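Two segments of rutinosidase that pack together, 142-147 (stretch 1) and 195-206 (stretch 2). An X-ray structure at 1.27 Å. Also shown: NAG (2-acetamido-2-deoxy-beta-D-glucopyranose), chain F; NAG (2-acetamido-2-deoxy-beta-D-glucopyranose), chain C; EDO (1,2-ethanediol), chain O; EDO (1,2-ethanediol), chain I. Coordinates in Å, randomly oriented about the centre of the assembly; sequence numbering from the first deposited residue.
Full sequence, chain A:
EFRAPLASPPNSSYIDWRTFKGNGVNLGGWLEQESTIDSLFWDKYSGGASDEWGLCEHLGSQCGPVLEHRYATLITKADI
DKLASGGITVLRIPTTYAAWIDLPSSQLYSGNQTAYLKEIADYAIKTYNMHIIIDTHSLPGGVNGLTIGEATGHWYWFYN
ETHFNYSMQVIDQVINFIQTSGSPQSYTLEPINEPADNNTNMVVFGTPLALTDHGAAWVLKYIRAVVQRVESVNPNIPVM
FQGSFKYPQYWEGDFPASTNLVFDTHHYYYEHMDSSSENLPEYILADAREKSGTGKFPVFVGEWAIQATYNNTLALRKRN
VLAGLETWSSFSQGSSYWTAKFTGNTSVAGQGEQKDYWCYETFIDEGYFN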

ATOM      1  N   GLY A 142      21.284  11.904 -11.082  1.00 12.40           N
ATOM      2  CA  GLY A 142      20.403  10.751 -10.873  1.00 12.07           C
ATOM      3  C   GLY A 142      19.414  10.996  -9.749  1.00 11.43           C
ATOM      4  O   GLY A 142      19.827  11.297  -8.626  1.00 11.66           O
ATOM      5  N   VAL A 143      18.121  10.802 -10.046  1.00 10.95           N
ATOM      6  CA  VAL A 143      17.073  11.127  -9.066  1.00 11.15           C
ATOM      7  C   VAL A 143      16.422   9.886  -8.429  1.00 11.36           C
ATOM      8  O   VAL A 143      15.586  10.096  -7.533  1.00 11.51           O
ATOM      9  CB  VAL A 143      15.967  12.020  -9.647  1.00 11.67           C
ATOM     10  CG1 VAL A 143      16.523  13.340 -10.197  1.00 11.69           C
ATOM     11  CG2 VAL A 143      15.199  11.330 -10.722  1.00 12.32           C
ATOM     12  N   ASN A 144      16.793   8.678  -8.846  1.00 11.72           N
ATOM     13  CA  ASN A 144      16.115   7.503  -8.256  1.00 11.60           C
ATOM     14  C   ASN A 144      16.916   6.213  -8.385  1.00 12.14           C
ATOM     15  O   ASN A 144      16.351   5.121  -8.167  1.00 11.61           O
ATOM     16  CB  ASN A 144      14.743   7.289  -8.898  1.00 11.42           C
ATOM     17  CG  ASN A 144      14.814   7.302 -10.404  1.00 12.16           C
ATOM     18  OD1 ASN A 144      15.792   6.863 -11.008  1.00 11.56           O
ATOM     19  ND2 ASN A 144      13.718   7.739 -11.044  1.00 11.47           N
ATOM     20  N   GLY A 145      18.211   6.262  -8.695  1.00 11.88           N
ATOM     21  CA  GLY A 145      19.008   5.021  -8.796  1.00 12.60           C
ATOM     22  C   GLY A 145      18.620   4.153  -9.964  1.00 12.62           C
ATOM     23  O   GLY A 145      19.102   3.018 -10.044  1.00 13.38           O
ATOM     24  N   LEU A 146      17.768   4.576 -10.877  1.00 11.44           N
ATOM     25  CA  LEU A 146      17.278   3.772 -11.990  1.00 11.88           C
ATOM     26  C   LEU A 146      17.743   4.404 -13.296  1.00 12.20           C
ATOM     27  O   LEU A 146      18.044   5.639 -13.318  1.00 11.59           O
ATOM     28  CB  LEU A 146      15.752   3.669 -12.010  1.00 13.29           C
ATOM     29  CG  LEU A 146      15.166   3.002 -10.769  1.00 14.04           C
ATOM     30  CD1 LEU A 146      13.682   3.247 -10.725  1.00 17.25           C
ATOM     31  CD2 LEU A 146      15.504   1.490 -10.707  1.00 15.27           C
ATOM     32  N   THR A 147      17.688   3.633 -14.396  1.00 12.00           N
ATOM     33  CA  THR A 147      18.078   4.204 -15.714  1.00 12.51           C
ATOM     34  C   THR A 147      17.266   5.468 -16.020  1.00 14.09           C
ATOM     35  O   THR A 147      17.823   6.458 -16.572  1.00 13.39           O
ATOM     36  CB  THR A 147      17.851   3.167 -16.844  1.00 14.36           C
ATOM     37  OG1 THR A 147      18.275   3.735 -18.092  1.00 13.50           O
ATOM     38  CG2 THR A 147      16.434   2.655 -16.917  1.00 13.39           C
ATOM     39  N   PRO A 195      11.296  10.985  -8.459  1.00 11.56           N
ATOM     40  CA  PRO A 195      12.427  11.077  -7.541  1.00 11.73           C
ATOM     41  C   PRO A 195      12.236  10.086  -6.393  1.00 11.85           C
ATOM     42  O   PRO A 195      11.118   9.939  -5.854  1.00 12.04           O
ATOM     43  CB  PRO A 195      12.364  12.547  -7.056  1.00 12.64           C
ATOM     44  CG  PRO A 195      10.889  12.906  -7.193  1.00 12.95           C
ATOM     45  CD  PRO A 195      10.425  12.160  -8.414  1.00 11.92           C
ATOM     46  N   ALA A 196      13.305   9.430  -5.962  1.00 12.19           N
ATOM     47  CA  ALA A 196      13.258   8.427  -4.883  1.00 12.10           C
ATOM     48  C   ALA A 196      14.642   8.305  -4.278  1.00 12.40           C
ATOM     49  O   ALA A 196      15.577   8.060  -5.028  1.00 13.68           O
ATOM     50  CB  ALA A 196      12.754   7.131  -5.423  1.00 12.89           C
ATOM     51  N   ASP A 197      14.720   8.463  -2.953  1.00 12.85           N
ATOM     52  CA  ASP A 197      15.994   8.355  -2.228  1.00 13.86           C
ATOM     53  C   ASP A 197      16.023   7.144  -1.329  1.00 13.78           C
ATOM     54  O   ASP A 197      17.042   6.995  -0.570  1.00 16.79           O
ATOM     55  CB  ASP A 197      16.321   9.603  -1.409  1.00 13.85           C
ATOM     56  CG  ASP A 197      15.385   9.805  -0.265  1.00 14.66           C
ATOM     57  OD1 ASP A 197      14.276   9.273  -0.315  1.00 14.67           O
ATOM     58  OD2 ASP A 197      15.746  10.542   0.696  1.00 18.37           O
ATOM     59  N   ASN A 198      14.988   6.298  -1.288  1.00 13.22           N
ATOM     60  CA  ASN A 198      14.929   5.186  -0.296  1.00 13.57           C
ATOM     61  C   ASN A 198      14.595   3.883  -0.988  1.00 14.67           C
ATOM     62  O   ASN A 198      14.042   2.964  -0.311  1.00 15.20           O
ATOM     63  CB  ASN A 198      13.951   5.477   0.804  1.00 13.68           C
ATOM     64  CG  ASN A 198      14.110   4.540   1.973  1.00 15.76           C
ATOM     65  OD1 ASN A 198      15.235   4.196   2.344  1.00 17.30           O
ATOM     66  ND2 ASN A 198      12.969   4.087   2.533  1.00 14.88           N
ATOM     67  N   ASN A 199      14.968   3.703  -2.242  1.00 13.65           N
ATOM     68  CA  ASN A 199      14.607   2.519  -3.053  1.00 12.96           C
ATOM     69  C   ASN A 199      15.808   1.604  -3.328  1.00 12.84           C
ATOM     70  O   ASN A 199      15.770   0.867  -4.326  1.00 15.19           O
ATOM     71  CB  ASN A 199      13.888   2.948  -4.328  1.00 12.52           C
ATOM     72  CG  ASN A 199      14.754   3.805  -5.235  1.00 12.73           C
ATOM     73  OD1 ASN A 199      15.340   4.758  -4.729  1.00 13.37           O
ATOM     74  ND2 ASN A 199      14.795   3.468  -6.501  1.00 13.54           N
ATOM     75  N   THR A 200      16.772   1.525  -2.418  1.00 14.55           N
ATOM     76  CA  THR A 200      17.840   0.510  -2.604  1.00 16.07           C
ATOM     77  C   THR A 200      17.225  -0.888  -2.542  1.00 16.28           C
ATOM     78  O   THR A 200      17.666  -1.739  -3.323  1.00 18.04           O
ATOM     79  CB  THR A 200      18.961   0.645  -1.599  1.00 19.76           C
ATOM     80  OG1 THR A 200      18.417   0.526  -0.304  1.00 24.46           O
ATOM     81  CG2 THR A 200      19.630   1.986  -1.678  1.00 19.53           C
ATOM     82  N   ASN A 201      16.168  -1.066  -1.755  1.00 14.28           N
ATOM     83  CA  ASN A 201      15.327  -2.285  -1.837  1.00 16.96           C
ATOM     84  C   ASN A 201      14.089  -1.873  -2.637  1.00 15.01           C
ATOM     85  O   ASN A 201      13.318  -1.007  -2.182  1.00 16.18           O
ATOM     86  CB  ASN A 201      14.979  -2.800  -0.437  1.00 16.03           C
ATOM     87  CG  ASN A 201      14.255  -4.120  -0.535  1.00 18.76           C
ATOM     88  OD1 ASN A 201      13.527  -4.398  -1.492  1.00 17.48           O
ATOM     89  ND2 ASN A 201      14.402  -4.923   0.509  1.00 20.16           N
ATOM     90  N   MET A 202      13.988  -2.369  -3.855  1.00 15.00           N
ATOM     91  CA  MET A 202      12.934  -1.928  -4.784  1.00 15.16           C
ATOM     92  C   MET A 202      11.531  -2.377  -4.374  1.00 14.06           C
ATOM     93  O   MET A 202      10.548  -1.941  -5.017  1.00 14.49           O
ATOM     94  CB  MET A 202      13.247  -2.357  -6.224  1.00 17.08           C
ATOM     95  CG  MET A 202      14.354  -1.457  -6.825  1.00 17.74           C
ATOM     96  SD  MET A 202      13.703   0.198  -7.250  1.00 16.52           S
ATOM     97  CE  MET A 202      12.708  -0.149  -8.702  1.00 15.85           C
ATOM     98  N   VAL A 203      11.366  -3.134  -3.283  1.00 15.08           N
ATOM     99  CA  VAL A 203      10.014  -3.449  -2.809  1.00 15.28           C
ATOM    100  C   VAL A 203       9.246  -2.180  -2.457  1.00 15.21           C
ATOM    101  O   VAL A 203       7.985  -2.190  -2.526  1.00 15.75           O
ATOM    102  CB  VAL A 203      10.074  -4.437  -1.645  1.00 15.35           C
ATOM    103  CG1 VAL A 203      10.590  -3.827  -0.338  1.00 15.84           C
ATOM    104  CG2 VAL A 203       8.709  -5.064  -1.486  1.00 17.23           C
ATOM    105  N   VAL A 204       9.916  -1.092  -2.107  1.00 14.06           N
ATOM    106  CA  VAL A 204       9.233   0.171  -1.747  1.00 14.60           C
ATOM    107  C   VAL A 204       8.994   1.044  -2.981  1.00 14.56           C
ATOM    108  O   VAL A 204       8.327   2.082  -2.864  1.00 15.05           O
ATOM    109  CB  VAL A 204       9.941   0.982  -0.669  1.00 16.15           C
ATOM    110  CG1 VAL A 204      10.072   0.210   0.635  1.00 17.68           C
ATOM    111  CG2 VAL A 204      11.268   1.529  -1.143  1.00 18.53           C
ATOM    112  N   PHE A 205       9.564   0.690  -4.122  1.00 14.92           N
ATOM    113  CA  PHE A 205       9.313   1.572  -5.296  1.00 15.57           C
ATOM    114  C   PHE A 205       7.818   1.517  -5.595  1.00 15.59           C
ATOM    115  O   PHE A 205       7.147   0.494  -5.374  1.00 18.32           O
ATOM    116  CB  PHE A 205      10.161   1.154  -6.502  1.00 16.41           C
ATOM    117  CG  PHE A 205      10.395   2.305  -7.473  1.00 16.05           C
ATOM    118  CD1 PHE A 205      11.168   3.383  -7.125  1.00 15.01           C
ATOM    119  CD2 PHE A 205       9.764   2.318  -8.702  1.00 16.65           C
ATOM    120  CE1 PHE A 205      11.328   4.455  -7.987  1.00 16.56           C
ATOM    121  CE2 PHE A 205       9.944   3.379  -9.578  1.00 17.22           C
ATOM    122  CZ  PHE A 205      10.761   4.415  -9.231  1.00 16.53           C
ATOM    123  N   GLY A 206       7.257   2.631  -6.089  1.00 14.25           N
ATOM    124  CA  GLY A 206       5.825   2.733  -6.266  1.00 14.11           C
ATOM    125  C   GLY A 206       5.006   3.080  -5.047  1.00 15.06           C
ATOM    126  O   GLY A 206       3.773   3.083  -5.174  1.00 16.77           O
TER
HETATM  127  C1  NAG F 404      13.052   3.139   3.636  1.00 16.98           C
HETATM  128  C2  NAG F 404      11.997   3.438   4.712  1.00 17.41           C
HETATM  129  C3  NAG F 404      12.027   2.253   5.743  1.00 19.81           C
HETATM  130  C4  NAG F 404      11.834   0.927   5.050  1.00 19.54           C
HETATM  131  C5  NAG F 404      12.930   0.745   4.024  1.00 17.76           C
HETATM  132  C6  NAG F 404      12.804  -0.548   3.275  1.00 18.63           C
HETATM  133  C7  NAG F 404      11.509   5.782   5.145  1.00 23.14           C
HETATM  134  C8  NAG F 404      11.865   6.997   5.979  1.00 22.86           C
HETATM  135  N2  NAG F 404      12.245   4.711   5.343  1.00 19.94           N
HETATM  136  O3  NAG F 404      10.914   2.449   6.651  1.00 22.86           O
HETATM  137  O4  NAG F 404      12.040  -0.132   6.040  1.00 21.29           O
HETATM  138  O5  NAG F 404      12.805   1.857   3.078  1.00 16.03           O
HETATM  139  O6  NAG F 404      13.955  -0.831   2.477  1.00 18.53           O
HETATM  140  O7  NAG F 404      10.619   5.832   4.282  1.00 23.22           O
HETATM  141  C1  NAG C 404       8.326 -11.085  -0.279  1.00 16.03           C
HETATM  142  C2  NAG C 404       7.665 -10.689  -1.573  1.00 17.14           C
HETATM  143  C3  NAG C 404       8.680  -9.916  -2.485  1.00 18.16           C
HETATM  144  C4  NAG C 404       9.274  -8.788  -1.725  1.00 18.60           C
HETATM  145  C5  NAG C 404       9.888  -9.252  -0.434  1.00 17.81           C
HETATM  146  C6  NAG C 404      10.374  -8.107   0.365  1.00 18.45           C
HETATM  147  C7  NAG C 404       5.874 -12.184  -2.339  1.00 21.21           C
HETATM  148  C8  NAG C 404       5.430 -13.326  -3.182  1.00 23.45           C
HETATM  149  N2  NAG C 404       7.183 -11.869  -2.289  1.00 18.41           N
HETATM  150  O3  NAG C 404       7.944  -9.435  -3.641  1.00 20.92           O
HETATM  151  O4  NAG C 404      10.339  -8.126  -2.492  1.00 20.26           O
HETATM  152  O5  NAG C 404       8.809  -9.909   0.355  1.00 15.74           O
HETATM  153  O6  NAG C 404      11.203  -8.544   1.469  1.00 20.91           O
HETATM  154  O7  NAG C 404       5.042 -11.482  -1.775  1.00 21.10           O
HETATM  155  C1  EDO O 413      18.720   0.268  -8.527  1.00 25.70           C
HETATM  156  O1  EDO O 413      18.624  -1.160  -8.561  1.00 36.48           O
HETATM  157  C2  EDO O 413      17.710   0.726  -7.545  1.00 25.28           C
HETATM  158  O2  EDO O 413      17.765   0.060  -6.289  1.00 26.26           O
HETATM  159  C1  EDO I 407      17.272  -0.222 -14.306  1.00 30.58           C
HETATM  160  O1  EDO I 407      17.931   0.905 -13.810  1.00 18.77           O
HETATM  161  C2  EDO I 407      17.301  -1.278 -13.323  1.00 33.84           C
HETATM  162  O2  EDO I 407      18.603  -1.824 -13.124  1.00 38.38           O

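This is a small contact between two largely irregular segments, held by two short, near-linear hydrogen bonds to backbone carbonyls, with an apolar cluster around L146 beyond the second. The summed buried surface is 307 Å². In the polar part, A196 N donates to V143 O at 2.8 Å with an N-H...O angle of 167°, close to linear. The same carbonyl also receives a CA-H...O contact from P195, with P195 CA to V143 O at 3.3 Å and 137° at the hydrogen. One residue on, N144 CA approaches A196 O at 3.3 Å and 174°, so the two backbones are matched at close range, N144 CA lying 4.5 Å from A196 CA.

The second hydrogen bond uses a side chain: N199 ND2 donates to N144 O at 2.8 Å and 174°. N199 ND2 also donates a weak hydrogen bond to M202 SD at 3.5 Å, which links the polar and apolar parts. N144 OD1 accepts a hydrogen bond from L146 N at 3.0 Å and 147°, within its own loop.

The CA-to-CB bond of L146 points toward stretch 2. L146 CD1 lies 3.9 Å from the centroid of the F205 ring and 28° off its normal, a CH-pi contact over the face; L146 CD2 is 3.8 Å from M202 CE, and L146 CD1 is only slightly farther from that methyl.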